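Epimerase domain-containing protein (Bacillus cereus HuA2-4, PDB 6ZLK) interconverts UDP-glucuronic acid and UDP-galacturonic acid by epimerisation at C4 of the sugar, working with a bound NAD cofactor. Local coordinates at residues I35-A40 and R183-M188; D76-L81 and D119-I124; L198-L203 and S261-T266. One frame throughout, in Å; residues are numbered along the deposited sequence.

How the interactions relate
Interactions 1 and 2 both touch NAD, from different parts of its pocket: 35-40 with 183-188 holds the adenosine ribose and the diphosphate, while 76-81 with 119-124 meets the nicotinamide ribose. Their centres lie 22 Å apart and their nearest atoms about 9 Å, and the cofactor, touched by both, bridges them. Along the chain interaction 2 is nested inside the loop that interaction 1 closes. Arg185 of interaction 1 also reaches the UDP-sugar. Interaction 3 follows in series, on the far side of the chain's centre from interaction 2, with centres 40 Å apart; the side chain of its Leu203 is about 8 Å from the bound UDP-sugar.

Interaction 1. Residues I35-A40 and R183-M188; sequences IGPTPA and RQRPDM. With NAD (nicotinamide-adenine-dinucleotide), chain E.
Pro37 brings CB and CG obliquely against the carboxylate of Asp187, with Pro37 CG 3.7 Å from Asp187 OD1, and the same CG lies 3.8 Å from NE of Arg185. The ring therefore packs against a charged pair that is already tied together. Arg185 grips Asp187 side-on: NE donates to OD1, and NH2 donates to OD2 at 2.9 Å, almost straight (174°) and in the guanidinium plane. The salt bridge fixes the rotation of the guanidinium, with CG of Met188 above one face, offset toward the rim. Arg185 NH1 is thereby left to donate a hydrogen bond to O1N of the nicotinamide-side phosphate of NAD, at 2.8 Å.

Thr38 crosses Pro186 at about a right angle, its OG1 3.5 Å from Pro186 CD and its CG2 packed on the same carbon. With chi1 at -54°, OG1 sits beside the backbone N and anti to the carbonyl carbon. From there it hydrogen-bonds a water 3.0 Å away, and this water donates to Asp187 OD1 at 2.6 Å. The polar link between the two loops thus runs through solvent.

At the other end, Ile35 N donates a hydrogen bond to NAD O2B on the adenosine ribose at 2.9 Å. NH2 of Arg185 also hydrogen-bonds the UDP-sugar, and Pro85 packs on both Pro37 and Arg185. Two loops that follow parallel strands and close over a dinucleotide in this way belong to the Rossmann-type cofactor site of the NAD-dependent epimerase/dehydratase family.

Interaction 2. Residues D76-L81 and D119-I124; sequences DVVYHL and DKFIHI. With NAD (nicotinamide-adenine-dinucleotide), chain E.
Val78 and Phe121 are paired in parallel register near the start of the two strands, whose axes run 4.7 Å apart and only 7° from parallel. The backbone ladder is regular: Val78 N gives to Lys120 O, Ile122 N to Val78 O at 2.7 Å, His80 N to Ile122 O, nearly straight, and Ile124 N to His80 O. Asp119 N adds a bond to Asp76 O just before the strands begin.

Most of the apolar contacts divide between the two faces. With Val77 and Tyr79, Ile122 brings CD1 to 3.5 Å from Tyr79 CE1, the two side chains lying side by side. On the face of Val78 and His80, Phe121 CD2 meets Val78 CB at 3.9 Å; chi1 of -176° sets the ring anti to its own N, and CZ reaches His80 CB. At the NAD end Leu81 CD1 meets Ile124 CG1 at 3.8 Å.

The aromatic pair is His80 with His123, rim to rim, with CD2 of His80 3.3 Å from ND1 of His123 and planes at 57°.

Among the polar groups, His80 is held at both ring nitrogens, by Thr6 and Thr106. The hydroxyl O3D of NAD donates to Leu81 O at 2.9 Å.

Strand 2-6 pairs with the other edge of 77-80. Helix 96-113, the crossover of this beta-alpha-beta unit, packs on the His80, Phe121 and His123 face; on the other face helix 218-230 packs on Val77, Tyr79 and Ile122, and helix 11-21 on Tyr79 and Leu81.

Interaction 3. Residues L198-L203 and S261-T266; sequences LEDKPL and SGKSAT
Lys263 bends at chi2 (-95°), and this kink carries its ammonium group across to Asp200. The carboxylate of Asp200 is set beside its own N (chi1 -49°), and the two side chains cross at about a right angle. Lys263 NZ donates to Asp200 OD1 at 2.7 Å, on the syn lone pair, a salt bridge. A water supplements it, donating to Asp200 OD2 at 2.6 Å and accepting weakly from Lys263 NZ.

Asp200 itself has positive phi and ends helix 189-198 in a Schellman motif. On the other side, Ser261 OG accepts from Lys263 N at 2.9 Å in an ST turn that starts at Ser261, the last residue of helix 250-261.

Further along, Leu203 N donates to Thr266 O at 2.7 Å, nearly straight (174°) and in the carbonyl plane. A second water joins the loops by donating to Lys201 O and accepting from Thr266 N at 3.0 Å. Leu203 straddles Ala265 CB with both methyls, CD1 and CD2, each 3.8 Å away.

The backbone bond aligns the chains as they enter the two-stranded parallel sheet of 203-206 and 267-270. The charged pair lies at the protein surface, where solvent probably screens much of its attraction.

Interaction 1. Residues I35-A40 and R183-M188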
loop_
_atom_site.group_PDB
_atom_site.type_symbol
_atom_site.label_atom_id
_atom_site.label_comp_id
_atom_site.label_asym_id
_atom_site.label_seq_id
_atom_site.Cartn_x
_atom_site.Cartn_y
_atom_site.Cartn_z
ATOM N N ILE A 35 -12.902 17.366 5.102
ATOM C CA ILE A 35 -12.819 16.912 3.696
ATOM C C ILE A 35 -13.508 15.544 3.560
ATOM O O ILE A 35 -14.183 15.082 4.496
ATOM C CB ILE A 35 -11.362 16.907 3.198
ATOM C CG1 ILE A 35 -10.514 15.890 3.978
ATOM C CG2 ILE A 35 -10.836 18.327 3.320
ATOM C CD1 ILE A 35 -9.176 15.573 3.348
ATOM N N GLY A 36 -13.389 14.951 2.392
ATOM C CA GLY A 36 -14.019 13.695 2.044
ATOM C C GLY A 36 -15.487 13.856 1.650
ATOM O O GLY A 36 -15.976 14.923 1.308
ATOM N N PRO A 37 -16.241 12.764 1.650
ATOM C CA PRO A 37 -17.548 12.776 0.993
ATOM C C PRO A 37 -18.670 13.501 1.738
ATOM O O PRO A 37 -19.624 13.885 1.099
ATOM C CB PRO A 37 -17.830 11.285 0.798
ATOM C CG PRO A 37 -17.061 10.603 1.941
ATOM C CD PRO A 37 -15.799 11.406 2.057
ATOM N N THR A 38 -18.561 13.656 3.045
ATOM C CA THR A 38 -19.625 14.296 3.846
ATOM C C THR A 38 -19.383 15.790 3.826
ATOM O O THR A 38 -18.327 16.243 4.190
ATOM C CB THR A 38 -19.658 13.804 5.284
ATOM O OG1 THR A 38 -19.743 12.382 5.121
ATOM C CG2 THR A 38 -20.822 14.411 6.024
ATOM N N PRO A 39 -20.366 16.604 3.377
ATOM C CA PRO A 39 -20.167 18.043 3.431
ATOM C C PRO A 39 -20.023 18.512 4.883
ATOM O O PRO A 39 -20.615 17.936 5.807
ATOM C CB PRO A 39 -21.412 18.608 2.749
ATOM C CG PRO A 39 -22.431 17.499 2.760
ATOM C CD PRO A 39 -21.667 16.195 2.839
ATOM N N ALA A 40 -19.301 19.625 5.069
ATOM C CA ALA A 40 -18.926 20.178 6.391
ATOM C C ALA A 40 -20.162 20.582 7.160
ATOM O O ALA A 40 -20.165 20.562 8.410
ATOM C CB ALA A 40 -18.034 21.365 6.246
ATOM N N ARG A 183 -25.925 9.277 12.101
ATOM C CA ARG A 183 -24.764 10.093 11.621
ATOM C C ARG A 183 -24.028 9.377 10.500
ATOM O O ARG A 183 -22.998 9.851 10.066
ATOM C CB ARG A 183 -23.785 10.509 12.714
ATOM C CG ARG A 183 -24.427 11.185 13.904
ATOM C CD ARG A 183 -23.276 11.742 14.745
ATOM N NE ARG A 183 -23.824 12.007 16.036
ATOM C CZ ARG A 183 -23.121 12.230 17.109
ATOM N NH1 ARG A 183 -21.798 12.220 17.070
ATOM N NH2 ARG A 183 -23.753 12.501 18.228
ATOM N N GLN A 184 -24.506 8.212 10.075
ATOM C CA GLN A 184 -23.816 7.520 8.962
ATOM C C GLN A 184 -23.599 8.444 7.774
ATOM O O GLN A 184 -24.410 9.297 7.484
ATOM C CB GLN A 184 -24.581 6.299 8.522
ATOM C CG GLN A 184 -23.797 5.411 7.606
ATOM C CD GLN A 184 -24.601 4.337 6.923
ATOM O OE1 GLN A 184 -25.739 4.527 6.463
ATOM N NE2 GLN A 184 -24.027 3.151 6.872
ATOM N N ARG A 185 -22.443 8.363 7.153
ATOM C CA ARG A 185 -22.098 9.275 6.038
ATOM C C ARG A 185 -23.196 9.207 4.969
ATOM O O ARG A 185 -23.686 8.123 4.632
ATOM C CB ARG A 185 -20.738 8.921 5.412
ATOM C CG ARG A 185 -19.571 8.717 6.363
ATOM C CD ARG A 185 -18.309 8.782 5.546
ATOM N NE ARG A 185 -18.318 7.922 4.364
ATOM C CZ ARG A 185 -17.912 6.640 4.293
ATOM N NH1 ARG A 185 -17.365 6.020 5.324
ATOM N NH2 ARG A 185 -17.970 6.004 3.132
ATOM N N PRO A 186 -23.526 10.321 4.294
ATOM C CA PRO A 186 -24.532 10.316 3.227
ATOM C C PRO A 186 -24.205 9.515 1.956
ATOM O O PRO A 186 -25.126 9.293 1.148
ATOM C CB PRO A 186 -24.748 11.776 2.850
ATOM C CG PRO A 186 -23.825 12.561 3.686
ATOM C CD PRO A 186 -23.134 11.682 4.704
ATOM N N ASP A 187 -22.952 9.089 1.773
ATOM C CA ASP A 187 -22.565 8.281 0.590
ATOM C C ASP A 187 -22.825 6.802 0.880
ATOM O O ASP A 187 -22.706 6.021 -0.036
ATOM C CB ASP A 187 -21.115 8.535 0.152
ATOM C CG ASP A 187 -20.055 8.199 1.190
ATOM O OD1 ASP A 187 -20.180 8.658 2.301
ATOM O OD2 ASP A 187 -19.112 7.453 0.861
ATOM N N MET A 188 -23.093 6.428 2.128
ATOM C CA MET A 188 -23.242 4.985 2.449
ATOM C C MET A 188 -24.631 4.477 2.138
ATOM O O MET A 188 -25.584 5.233 1.956
ATOM C CB MET A 188 -22.856 4.767 3.915
ATOM C CG MET A 188 -21.381 5.001 4.107
ATOM S SD MET A 188 -20.824 4.411 5.741
ATOM C CE MET A 188 -20.730 2.652 5.527
HETATM P PA NAD E . -15.648 10.254 7.632
HETATM O O1A NAD E . -15.319 10.697 6.259
HETATM O O2A NAD E . -17.004 10.543 8.204
HETATM O O5B NAD E . -14.568 10.670 8.697
HETATM C C5B NAD E . -13.163 10.823 8.407
HETATM C C4B NAD E . -12.735 12.230 8.743
HETATM O O4B NAD E . -11.326 12.351 8.445
HETATM C C3B NAD E . -13.447 13.321 7.962
HETATM O O3B NAD E . -14.331 14.102 8.757
HETATM C C2B NAD E . -12.302 14.081 7.283
HETATM O O2B NAD E . -12.463 15.486 7.210
HETATM C C1B NAD E . -11.104 13.720 8.167
HETATM N N9A NAD E . -9.818 13.793 7.494
HETATM C C8A NAD E . -9.441 13.168 6.334
HETATM N N7A NAD E . -8.213 13.432 5.974
HETATM C C5A NAD E . -7.788 14.358 6.925
HETATM C C6A NAD E . -6.595 15.074 7.097
HETATM N N6A NAD E . -5.557 15.043 6.232
HETATM N N1A NAD E . -6.485 15.869 8.188
HETATM C C2A NAD E . -7.527 15.944 9.046
HETATM N N3A NAD E . -8.730 15.359 8.958
HETATM C C4A NAD E . -8.782 14.564 7.891
HETATM O O3 NAD E . -15.460 8.661 7.561
HETATM P PN NAD E . -15.919 7.518 8.638
HETATM O O1N NAD E . -16.988 6.755 8.007
HETATM O O2N NAD E . -16.077 8.153 9.931
HETATM O O5D NAD E . -14.607 6.642 8.677
HETATM C C5D NAD E . -13.723 6.829 9.719
HETATM C C4D NAD E . -12.629 5.810 9.570
HETATM O O4D NAD E . -13.174 4.482 9.659
HETATM C C3D NAD E . -11.852 5.881 8.247
HETATM O O3D NAD E . -10.457 5.632 8.494
HETATM C C2D NAD E . -12.403 4.710 7.435
HETATM O O2D NAD E . -11.486 4.288 6.422
HETATM C C1D NAD E . -12.706 3.745 8.577
HETATM N N1N NAD E . -13.784 2.813 8.292
HETATM C C2N NAD E . -15.075 3.241 8.192
HETATM C C3N NAD E . -16.054 2.352 7.922
HETATM C C7N NAD E . -17.466 2.786 7.728
HETATM O O7N NAD E . -18.269 1.897 7.507
HETATM N N7N NAD E . -17.781 4.081 7.869
HETATM C C4N NAD E . -15.751 0.980 7.860
HETATM C C5N NAD E . -14.418 0.581 7.816
HETATM C C6N NAD E . -13.458 1.504 8.087
HETATM O O HOH W 1 -20.715 11.209 2.543
#

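Interaction 2. Residues D76-L81 and D119-I124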
loop_
_atom_site.group_PDB
_atom_site.type_symbol
_atom_site.label_atom_id
_atom_site.label_comp_id
_atom_site.label_asym_id
_atom_site.label_seq_id
_atom_site.Cartn_x
_atom_site.Cartn_y
_atom_site.Cartn_z
ATOM N N ASP A 76 -1.325 10.714 25.243
ATOM C CA ASP A 76 -1.113 9.316 25.712
ATOM C C ASP A 76 -1.520 8.294 24.652
ATOM O O ASP A 76 -0.987 7.217 24.609
ATOM C CB ASP A 76 -1.899 9.078 27.001
ATOM C CG ASP A 76 -1.410 10.004 28.095
ATOM O OD1 ASP A 76 -0.218 9.954 28.385
ATOM O OD2 ASP A 76 -2.183 10.829 28.569
ATOM N N VAL A 77 -2.604 8.533 23.934
ATOM C CA VAL A 77 -3.261 7.570 23.036
ATOM C C VAL A 77 -3.655 8.332 21.780
ATOM O O VAL A 77 -4.225 9.450 21.875
ATOM C CB VAL A 77 -4.496 6.917 23.677
ATOM C CG1 VAL A 77 -5.242 6.050 22.697
ATOM C CG2 VAL A 77 -4.075 6.124 24.911
ATOM N N VAL A 78 -3.377 7.748 20.646
ATOM C CA VAL A 78 -3.889 8.241 19.340
ATOM C C VAL A 78 -4.898 7.271 18.792
ATOM O O VAL A 78 -4.649 6.079 18.792
ATOM C CB VAL A 78 -2.781 8.447 18.301
ATOM C CG1 VAL A 78 -3.406 8.880 16.965
ATOM C CG2 VAL A 78 -1.737 9.425 18.815
ATOM N N TYR A 79 -6.096 7.761 18.504
ATOM C CA TYR A 79 -7.072 7.075 17.650
ATOM C C TYR A 79 -6.996 7.697 16.272
ATOM O O TYR A 79 -7.369 8.872 16.089
ATOM C CB TYR A 79 -8.480 7.198 18.185
ATOM C CG TYR A 79 -8.833 6.253 19.284
ATOM C CD1 TYR A 79 -9.124 4.915 19.031
ATOM C CD2 TYR A 79 -9.017 6.707 20.573
ATOM C CE1 TYR A 79 -9.521 4.084 20.061
ATOM C CE2 TYR A 79 -9.428 5.900 21.603
ATOM C CZ TYR A 79 -9.698 4.565 21.347
ATOM O OH TYR A 79 -10.159 3.785 22.371
ATOM N N HIS A 80 -6.498 6.938 15.311
ATOM C CA HIS A 80 -6.261 7.483 13.965
ATOM C C HIS A 80 -7.395 7.050 13.036
ATOM O O HIS A 80 -7.393 5.949 12.468
ATOM C CB HIS A 80 -4.857 7.123 13.486
ATOM C CG HIS A 80 -4.677 7.566 12.101
ATOM N ND1 HIS A 80 -5.153 8.790 11.654
ATOM C CD2 HIS A 80 -3.976 7.007 11.084
ATOM C CE1 HIS A 80 -4.818 8.910 10.375
ATOM N NE2 HIS A 80 -4.047 7.824 9.997
ATOM N N LEU A 81 -8.417 7.887 12.903
ATOM C CA LEU A 81 -9.568 7.614 12.038
ATOM C C LEU A 81 -9.550 8.471 10.768
ATOM O O LEU A 81 -10.343 8.182 9.844
ATOM C CB LEU A 81 -10.882 7.841 12.772
ATOM C CG LEU A 81 -11.290 6.714 13.725
ATOM C CD1 LEU A 81 -10.479 6.673 14.989
ATOM C CD2 LEU A 81 -12.767 6.814 14.087
ATOM N N ASP A 119 1.124 5.417 24.971
ATOM C CA ASP A 119 0.546 4.135 25.427
ATOM C C ASP A 119 0.136 3.285 24.217
ATOM O O ASP A 119 0.444 2.102 24.180
ATOM C CB ASP A 119 -0.665 4.361 26.316
ATOM C CG ASP A 119 -0.356 5.076 27.625
ATOM O OD1 ASP A 119 0.837 5.181 27.983
ATOM O OD2 ASP A 119 -1.325 5.493 28.296
ATOM N N LYS A 120 -0.626 3.842 23.281
ATOM C CA LYS A 120 -1.219 3.076 22.169
ATOM C C LYS A 120 -1.430 4.025 21.016
ATOM O O LYS A 120 -1.793 5.209 21.250
ATOM C CB LYS A 120 -2.587 2.442 22.469
ATOM C CG LYS A 120 -2.529 1.266 23.408
ATOM C CD LYS A 120 -3.856 0.686 23.757
ATOM C CE LYS A 120 -3.682 -0.643 24.446
ATOM N NZ LYS A 120 -4.832 -0.925 25.325
ATOM N N PHE A 121 -1.170 3.503 19.832
ATOM C CA PHE A 121 -1.500 4.145 18.552
ATOM C C PHE A 121 -2.512 3.259 17.887
ATOM O O PHE A 121 -2.155 2.180 17.384
ATOM C CB PHE A 121 -0.266 4.346 17.685
ATOM C CG PHE A 121 -0.545 5.080 16.408
ATOM C CD1 PHE A 121 -1.094 4.470 15.302
ATOM C CD2 PHE A 121 -0.162 6.399 16.289
ATOM C CE1 PHE A 121 -1.330 5.179 14.128
ATOM C CE2 PHE A 121 -0.330 7.094 15.110
ATOM C CZ PHE A 121 -0.966 6.503 14.040
ATOM N N ILE A 122 -3.794 3.623 18.004
ATOM C CA ILE A 122 -4.921 2.780 17.591
ATOM C C ILE A 122 -5.342 3.224 16.199
ATOM O O ILE A 122 -5.958 4.274 16.068
ATOM C CB ILE A 122 -6.056 2.774 18.602
ATOM C CG1 ILE A 122 -5.567 2.403 19.999
ATOM C CG2 ILE A 122 -7.158 1.838 18.157
ATOM C CD1 ILE A 122 -6.579 2.566 21.101
ATOM N N HIS A 123 -4.958 2.443 15.220
ATOM C CA HIS A 123 -5.130 2.735 13.779
ATOM C C HIS A 123 -6.389 2.083 13.276
ATOM O O HIS A 123 -6.516 0.849 13.359
ATOM C CB HIS A 123 -3.882 2.289 13.018
ATOM C CG HIS A 123 -4.005 2.513 11.563
ATOM N ND1 HIS A 123 -3.594 3.690 10.993
ATOM C CD2 HIS A 123 -4.476 1.731 10.565
ATOM C CE1 HIS A 123 -3.850 3.630 9.691
ATOM N NE2 HIS A 123 -4.388 2.433 9.391
ATOM N N ILE A 124 -7.311 2.842 12.722
ATOM C CA ILE A 124 -8.572 2.297 12.225
ATOM C C ILE A 124 -8.445 1.969 10.740
ATOM O O ILE A 124 -8.049 2.831 9.947
ATOM C CB ILE A 124 -9.729 3.251 12.524
ATOM C CG1 ILE A 124 -10.253 3.021 13.954
ATOM C CG2 ILE A 124 -10.815 3.021 11.510
ATOM C CD1 ILE A 124 -9.250 2.999 15.005
HETATM P PA NAD E . -15.648 10.254 7.632
HETATM O O1A NAD E . -15.319 10.697 6.259
HETATM O O2A NAD E . -17.004 10.543 8.204
HETATM O O5B NAD E . -14.568 10.670 8.697
HETATM C C5B NAD E . -13.163 10.823 8.407
HETATM C C4B NAD E . -12.735 12.230 8.743
HETATM O O4B NAD E . -11.326 12.351 8.445
HETATM C C3B NAD E . -13.447 13.321 7.962
HETATM O O3B NAD E . -14.331 14.102 8.757
HETATM C C2B NAD E . -12.302 14.081 7.283
HETATM O O2B NAD E . -12.463 15.486 7.210
HETATM C C1B NAD E . -11.104 13.720 8.167
HETATM N N9A NAD E . -9.818 13.793 7.494
HETATM C C8A NAD E . -9.441 13.168 6.334
HETATM N N7A NAD E . -8.213 13.432 5.974
HETATM C C5A NAD E . -7.788 14.358 6.925
HETATM C C6A NAD E . -6.595 15.074 7.097
HETATM N N6A NAD E . -5.557 15.043 6.232
HETATM N N1A NAD E . -6.485 15.869 8.188
HETATM C C2A NAD E . -7.527 15.944 9.046
HETATM N N3A NAD E . -8.730 15.359 8.958
HETATM C C4A NAD E . -8.782 14.564 7.891
HETATM O O3 NAD E . -15.460 8.661 7.561
HETATM P PN NAD E . -15.919 7.518 8.638
HETATM O O1N NAD E . -16.988 6.755 8.007
HETATM O O2N NAD E . -16.077 8.153 9.931
HETATM O O5D NAD E . -14.607 6.642 8.677
HETATM C C5D NAD E . -13.723 6.829 9.719
HETATM C C4D NAD E . -12.629 5.810 9.570
HETATM O O4D NAD E . -13.174 4.482 9.659
HETATM C C3D NAD E . -11.852 5.881 8.247
HETATM O O3D NAD E . -10.457 5.632 8.494
HETATM C C2D NAD E . -12.403 4.710 7.435
HETATM O O2D NAD E . -11.486 4.288 6.422
HETATM C C1D NAD E . -12.706 3.745 8.577
HETATM N N1N NAD E . -13.784 2.813 8.292
HETATM C C2N NAD E . -15.075 3.241 8.192
HETATM C C3N NAD E . -16.054 2.352 7.922
HETATM C C7N NAD E . -17.466 2.786 7.728
HETATM O O7N NAD E . -18.269 1.897 7.507
HETATM N N7N NAD E . -17.781 4.081 7.869
HETATM C C4N NAD E . -15.751 0.980 7.860
HETATM C C5N NAD E . -14.418 0.581 7.816
HETATM C C6N NAD E . -13.458 1.504 8.087
HETATM O O HOH W 2 1.711 8.121 27.630
HETATM O O HOH W 3 -7.419 5.894 9.720
#

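Interaction 3. Residues L198-L203 and S261-T266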
loop_
_atom_site.group_PDB
_atom_site.type_symbol
_atom_site.label_atom_id
_atom_site.label_comp_id
_atom_site.label_asym_id
_atom_site.label_seq_id
_atom_site.Cartn_x
_atom_site.Cartn_y
_atom_site.Cartn_z
ATOM N N LEU A 198 -37.803 7.568 2.161
ATOM C CA LEU A 198 -38.601 8.633 2.824
ATOM C C LEU A 198 -39.143 9.598 1.777
ATOM O O LEU A 198 -40.251 10.159 1.992
ATOM C CB LEU A 198 -37.727 9.376 3.834
ATOM C CG LEU A 198 -37.534 8.626 5.131
ATOM C CD1 LEU A 198 -36.368 9.227 5.893
ATOM C CD2 LEU A 198 -38.807 8.635 5.945
ATOM N N GLU A 199 -38.424 9.763 0.689
ATOM C CA GLU A 199 -38.735 10.716 -0.403
ATOM C C GLU A 199 -39.608 10.049 -1.473
ATOM O O GLU A 199 -39.928 10.722 -2.471
ATOM C CB GLU A 199 -37.427 11.279 -0.946
ATOM C CG GLU A 199 -36.773 12.238 0.022
ATOM C CD GLU A 199 -35.399 12.730 -0.406
ATOM O OE1 GLU A 199 -34.919 12.285 -1.477
ATOM O OE2 GLU A 199 -34.805 13.543 0.343
ATOM N N ASP A 200 -39.943 8.765 -1.322
ATOM C CA ASP A 200 -40.758 8.034 -2.326
ATOM C C ASP A 200 -40.003 8.049 -3.653
ATOM O O ASP A 200 -40.642 8.193 -4.679
ATOM C CB ASP A 200 -42.146 8.688 -2.429
ATOM C CG ASP A 200 -42.758 8.897 -1.060
ATOM O OD1 ASP A 200 -42.778 7.899 -0.283
ATOM O OD2 ASP A 200 -43.201 10.062 -0.759
ATOM N N LYS A 201 -38.669 7.959 -3.616
ATOM C CA LYS A 201 -37.816 7.858 -4.815
ATOM C C LYS A 201 -37.387 6.407 -4.969
ATOM O O LYS A 201 -37.389 5.654 -4.008
ATOM C CB LYS A 201 -36.604 8.768 -4.712
ATOM C CG LYS A 201 -36.937 10.254 -4.777
ATOM C CD LYS A 201 -35.708 11.107 -4.592
ATOM C CE LYS A 201 -34.556 10.660 -5.466
ATOM N NZ LYS A 201 -33.483 11.677 -5.513
ATOM N N PRO A 202 -37.079 5.960 -6.207
ATOM C CA PRO A 202 -36.594 4.602 -6.410
ATOM C C PRO A 202 -35.345 4.402 -5.549
ATOM O O PRO A 202 -34.524 5.291 -5.475
ATOM C CB PRO A 202 -36.267 4.567 -7.907
ATOM C CG PRO A 202 -37.280 5.553 -8.488
ATOM C CD PRO A 202 -37.230 6.684 -7.486
ATOM N N LEU A 203 -35.232 3.194 -5.003
ATOM C CA LEU A 203 -34.038 2.798 -4.215
ATOM C C LEU A 203 -32.945 2.395 -5.209
ATOM O O LEU A 203 -33.183 1.500 -6.054
ATOM C CB LEU A 203 -34.395 1.687 -3.253
ATOM C CG LEU A 203 -34.816 2.143 -1.860
ATOM C CD1 LEU A 203 -35.989 3.078 -1.900
ATOM C CD2 LEU A 203 -35.101 0.952 -0.943
ATOM N N SER A 261 -40.835 1.428 8.008
ATOM C CA SER A 261 -41.399 2.662 7.415
ATOM C C SER A 261 -42.892 2.520 7.090
ATOM O O SER A 261 -43.573 3.566 7.052
ATOM C CB SER A 261 -40.642 3.067 6.199
ATOM O OG SER A 261 -40.833 2.135 5.167
ATOM N N GLY A 262 -43.364 1.312 6.829
ATOM C CA GLY A 262 -44.681 1.072 6.210
ATOM C C GLY A 262 -44.714 1.489 4.741
ATOM O O GLY A 262 -45.843 1.566 4.158
ATOM N N LYS A 263 -43.559 1.777 4.134
ATOM C CA LYS A 263 -43.458 2.123 2.695
ATOM C C LYS A 263 -43.322 0.845 1.859
ATOM O O LYS A 263 -42.785 -0.174 2.342
ATOM C CB LYS A 263 -42.261 3.041 2.419
ATOM C CG LYS A 263 -42.318 4.419 3.060
ATOM C CD LYS A 263 -42.875 5.484 2.161
ATOM C CE LYS A 263 -42.575 6.858 2.707
ATOM N NZ LYS A 263 -43.594 7.824 2.265
ATOM N N SER A 264 -43.746 0.924 0.604
ATOM C CA SER A 264 -43.498 -0.115 -0.428
ATOM C C SER A 264 -42.533 0.520 -1.420
ATOM O O SER A 264 -42.993 1.350 -2.190
ATOM C CB SER A 264 -44.803 -0.561 -1.088
ATOM N N ALA A 265 -41.243 0.185 -1.364
ATOM C CA ALA A 265 -40.182 0.880 -2.127
ATOM C C ALA A 265 -40.135 0.391 -3.585
ATOM O O ALA A 265 -40.284 -0.780 -3.831
ATOM C CB ALA A 265 -38.850 0.657 -1.458
ATOM N N THR A 266 -39.889 1.298 -4.508
ATOM C CA THR A 266 -39.550 0.983 -5.914
ATOM C C THR A 266 -38.051 0.724 -5.968
ATOM O O THR A 266 -37.327 1.526 -5.422
ATOM C CB THR A 266 -39.910 2.153 -6.820
ATOM O OG1 THR A 266 -41.325 2.258 -6.652
ATOM C CG2 THR A 266 -39.587 1.955 -8.276
HETATM O O HOH W 4 -44.599 10.752 1.263
HETATM O O HOH W 5 -39.270 3.977 -3.198
#